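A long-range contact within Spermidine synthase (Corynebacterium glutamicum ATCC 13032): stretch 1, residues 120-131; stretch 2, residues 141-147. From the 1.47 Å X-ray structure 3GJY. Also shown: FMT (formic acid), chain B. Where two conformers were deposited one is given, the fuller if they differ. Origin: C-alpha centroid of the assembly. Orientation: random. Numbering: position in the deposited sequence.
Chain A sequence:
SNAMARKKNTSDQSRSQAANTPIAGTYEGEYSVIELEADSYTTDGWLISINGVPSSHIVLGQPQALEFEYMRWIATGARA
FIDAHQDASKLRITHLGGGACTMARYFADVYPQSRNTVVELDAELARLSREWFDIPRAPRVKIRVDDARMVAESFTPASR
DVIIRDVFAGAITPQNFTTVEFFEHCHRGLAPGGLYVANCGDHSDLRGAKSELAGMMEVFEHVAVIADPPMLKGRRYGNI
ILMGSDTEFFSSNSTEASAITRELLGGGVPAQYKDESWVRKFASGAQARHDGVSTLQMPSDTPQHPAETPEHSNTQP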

# COMPACT_ATOMS: atom_id res chain seq x y z
N GLU A 120 -2.36 -12.18 2.55
CA GLU A 120 -2.35 -12.51 1.11
C GLU A 120 -3.45 -13.54 0.83
O GLU A 120 -3.51 -14.59 1.50
CB GLU A 120 -0.97 -13.10 0.75
CG GLU A 120 -0.92 -13.77 -0.63
CD GLU A 120 -1.40 -12.82 -1.72
OE1 GLU A 120 -1.08 -11.61 -1.69
OE2 GLU A 120 -2.11 -13.28 -2.62
N LEU A 121 -4.24 -13.29 -0.21
CA LEU A 121 -5.34 -14.17 -0.61
C LEU A 121 -4.87 -15.55 -1.14
O LEU A 121 -5.50 -16.59 -0.87
CB LEU A 121 -6.13 -13.43 -1.70
CG LEU A 121 -7.34 -14.17 -2.29
CD1 LEU A 121 -8.43 -14.35 -1.23
CD2 LEU A 121 -7.83 -13.44 -3.55
N ASP A 122 -3.77 -15.54 -1.87
CA ASP A 122 -3.37 -16.64 -2.72
C ASP A 122 -2.31 -17.49 -2.02
O ASP A 122 -1.17 -17.04 -1.84
CB ASP A 122 -2.88 -16.07 -4.06
CG ASP A 122 -2.66 -17.14 -5.12
OD1 ASP A 122 -2.12 -18.22 -4.79
OD2 ASP A 122 -3.03 -16.87 -6.29
N ALA A 123 -2.70 -18.72 -1.62
CA ALA A 123 -1.78 -19.58 -0.86
C ALA A 123 -0.47 -19.87 -1.63
O ALA A 123 0.61 -19.97 -1.04
CB ALA A 123 -2.49 -20.91 -0.50
N GLU A 124 -0.57 -19.96 -2.96
CA GLU A 124 0.58 -20.28 -3.77
C GLU A 124 1.51 -19.07 -3.91
O GLU A 124 2.73 -19.21 -3.85
CB GLU A 124 0.16 -20.82 -5.16
CG GLU A 124 1.36 -21.19 -6.07
CD GLU A 124 2.19 -22.37 -5.57
OE1 GLU A 124 1.92 -22.96 -4.50
OE2 GLU A 124 3.16 -22.69 -6.30
N LEU A 125 0.93 -17.87 -4.06
CA LEU A 125 1.77 -16.68 -4.05
C LEU A 125 2.47 -16.55 -2.69
O LEU A 125 3.66 -16.22 -2.64
CB LEU A 125 0.98 -15.41 -4.34
CG LEU A 125 1.81 -14.13 -4.40
CD1 LEU A 125 2.96 -14.24 -5.44
CD2 LEU A 125 0.87 -13.00 -4.79
N ALA A 126 1.75 -16.83 -1.60
CA ALA A 126 2.36 -16.83 -0.27
C ALA A 126 3.53 -17.81 -0.18
O ALA A 126 4.59 -17.47 0.37
CB ALA A 126 1.27 -17.12 0.81
N ARG A 127 3.35 -19.02 -0.73
CA ARG A 127 4.40 -20.04 -0.65
C ARG A 127 5.63 -19.61 -1.48
O ARG A 127 6.77 -19.70 -1.00
CB ARG A 127 3.84 -21.38 -1.17
CG ARG A 127 4.79 -22.54 -0.94
CD ARG A 127 4.30 -23.82 -1.60
NE ARG A 127 4.35 -23.74 -3.06
CZ ARG A 127 5.45 -23.95 -3.78
NH1 ARG A 127 6.60 -24.25 -3.19
NH2 ARG A 127 5.40 -23.87 -5.11
N LEU A 128 5.39 -19.11 -2.71
CA LEU A 128 6.51 -18.62 -3.56
C LEU A 128 7.25 -17.47 -2.89
O LEU A 128 8.46 -17.36 -3.01
CB LEU A 128 6.00 -18.18 -4.94
CG LEU A 128 5.55 -19.32 -5.84
CD1 LEU A 128 4.90 -18.74 -7.12
CD2 LEU A 128 6.72 -20.22 -6.20
N SER A 129 6.51 -16.57 -2.22
CA SER A 129 7.14 -15.44 -1.54
C SER A 129 8.12 -15.93 -0.48
O SER A 129 9.29 -15.48 -0.43
CB SER A 129 6.13 -14.49 -0.90
OG SER A 129 5.29 -13.91 -1.89
N ARG A 130 7.66 -16.86 0.37
CA ARG A 130 8.54 -17.39 1.43
C ARG A 130 9.75 -18.13 0.85
O ARG A 130 10.86 -17.98 1.38
CB ARG A 130 7.72 -18.31 2.34
CG ARG A 130 8.48 -18.98 3.49
CD ARG A 130 9.18 -18.02 4.43
NE ARG A 130 8.22 -17.20 5.18
CZ ARG A 130 8.55 -16.09 5.84
NH1 ARG A 130 9.78 -15.62 5.74
NH2 ARG A 130 7.61 -15.41 6.52
N GLU A 131 9.54 -18.87 -0.25
CA GLU A 131 10.63 -19.69 -0.80
C GLU A 131 11.62 -18.84 -1.60
O GLU A 131 12.84 -19.01 -1.47
CB GLU A 131 10.07 -20.80 -1.70
CG GLU A 131 9.23 -21.89 -1.03
CD GLU A 131 9.94 -22.72 0.01
OE1 GLU A 131 11.20 -22.68 0.10
OE2 GLU A 131 9.20 -23.41 0.76
N VAL A 141 8.92 -10.59 8.68
CA VAL A 141 7.84 -10.71 7.68
C VAL A 141 7.10 -11.99 7.98
O VAL A 141 7.69 -13.06 7.99
CB VAL A 141 8.34 -10.70 6.20
CG1 VAL A 141 7.13 -10.95 5.24
CG2 VAL A 141 8.99 -9.33 5.88
N LYS A 142 5.80 -11.86 8.26
CA LYS A 142 4.90 -13.00 8.57
C LYS A 142 3.75 -12.97 7.60
O LYS A 142 3.18 -11.89 7.40
CB LYS A 142 4.38 -12.89 10.00
CG LYS A 142 3.44 -14.01 10.47
CD LYS A 142 3.07 -13.70 11.97
CE LYS A 142 2.25 -14.77 12.63
NZ LYS A 142 1.95 -14.39 14.07
N ILE A 143 3.45 -14.08 6.95
CA ILE A 143 2.36 -14.12 5.94
C ILE A 143 1.16 -14.84 6.52
O ILE A 143 1.29 -15.95 7.07
CB ILE A 143 2.81 -14.80 4.63
CG1 ILE A 143 4.13 -14.17 4.10
CG2 ILE A 143 1.69 -14.77 3.60
CD1 ILE A 143 4.82 -14.99 3.05
N ARG A 144 -0.00 -14.20 6.43
CA ARG A 144 -1.26 -14.85 6.78
C ARG A 144 -2.05 -15.00 5.48
O ARG A 144 -2.31 -13.99 4.80
CB ARG A 144 -2.03 -13.96 7.79
CG ARG A 144 -3.35 -14.51 8.18
CD ARG A 144 -4.00 -13.68 9.26
NE ARG A 144 -5.35 -14.18 9.47
CZ ARG A 144 -6.14 -13.74 10.44
NH1 ARG A 144 -5.69 -12.83 11.28
NH2 ARG A 144 -7.35 -14.24 10.56
N VAL A 145 -2.47 -16.23 5.17
CA VAL A 145 -3.26 -16.49 3.96
C VAL A 145 -4.72 -16.38 4.39
O VAL A 145 -5.23 -17.23 5.16
CB VAL A 145 -2.96 -17.84 3.35
CG1 VAL A 145 -3.88 -18.08 2.16
CG2 VAL A 145 -1.49 -17.87 2.93
N ASP A 146 -5.37 -15.29 3.96
CA ASP A 146 -6.72 -14.97 4.44
C ASP A 146 -7.33 -13.89 3.55
O ASP A 146 -6.61 -13.29 2.75
CB ASP A 146 -6.64 -14.45 5.88
CG ASP A 146 -7.79 -14.92 6.75
OD1 ASP A 146 -8.92 -15.05 6.26
OD2 ASP A 146 -7.55 -15.16 7.95
N ASP A 147 -8.63 -13.64 3.75
CA ASP A 147 -9.27 -12.50 3.10
C ASP A 147 -8.98 -11.25 3.93
O ASP A 147 -9.29 -11.16 5.10
CB ASP A 147 -10.78 -12.70 2.91
CG ASP A 147 -11.53 -11.37 2.75
OD1 ASP A 147 -11.07 -10.45 2.03
OD2 ASP A 147 -12.61 -11.26 3.36
C FMT B . 2.13 -11.53 -1.82
O1 FMT B . 2.98 -12.40 -1.70
O2 FMT B . 1.54 -10.99 -0.89
O HOH W 1 4.98 -16.44 7.42

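What joins the backbones where stretch 1 begins? Glu120 satisfies both of its main-chain polar groups on stretch 2: its N donates to Arg144 O (2.9 Å), and its O accepts from Asp146 N (3.2 Å). That same Glu120 O also receives a CA-H contact from Val145 CA at 3.1 Å.

How is the helix started and laid against the strand? Asp122 caps its first turn, OD1 accepting from Glu124 N (3.0 Å) and Leu125 N (3.2 Å), amides that have no earlier helical carbonyl to bond. The helix then runs nearly antiparallel to the strand, at 165°.

What is buried between them? Ala126 points toward the strand, and its CB lies 3.7 Å from Ile143 CG2 and 3.6 Å from Val145 CG2. The small methyl suits this close approach, while the branched side chains of Ile143 and Val145 cover it.

How does the far end close? Arg130 leaves the helix sideways, but its long chain bends back so that NH2 donates to Val141 O (2.8 Å), at the edge of the guanidinium. A water accepts from both Arg130 NH2 (3.0 Å) and Ile143 N (2.9 Å), satisfying a strand amide; Arg130 NH1 is bonded elsewhere in the structure.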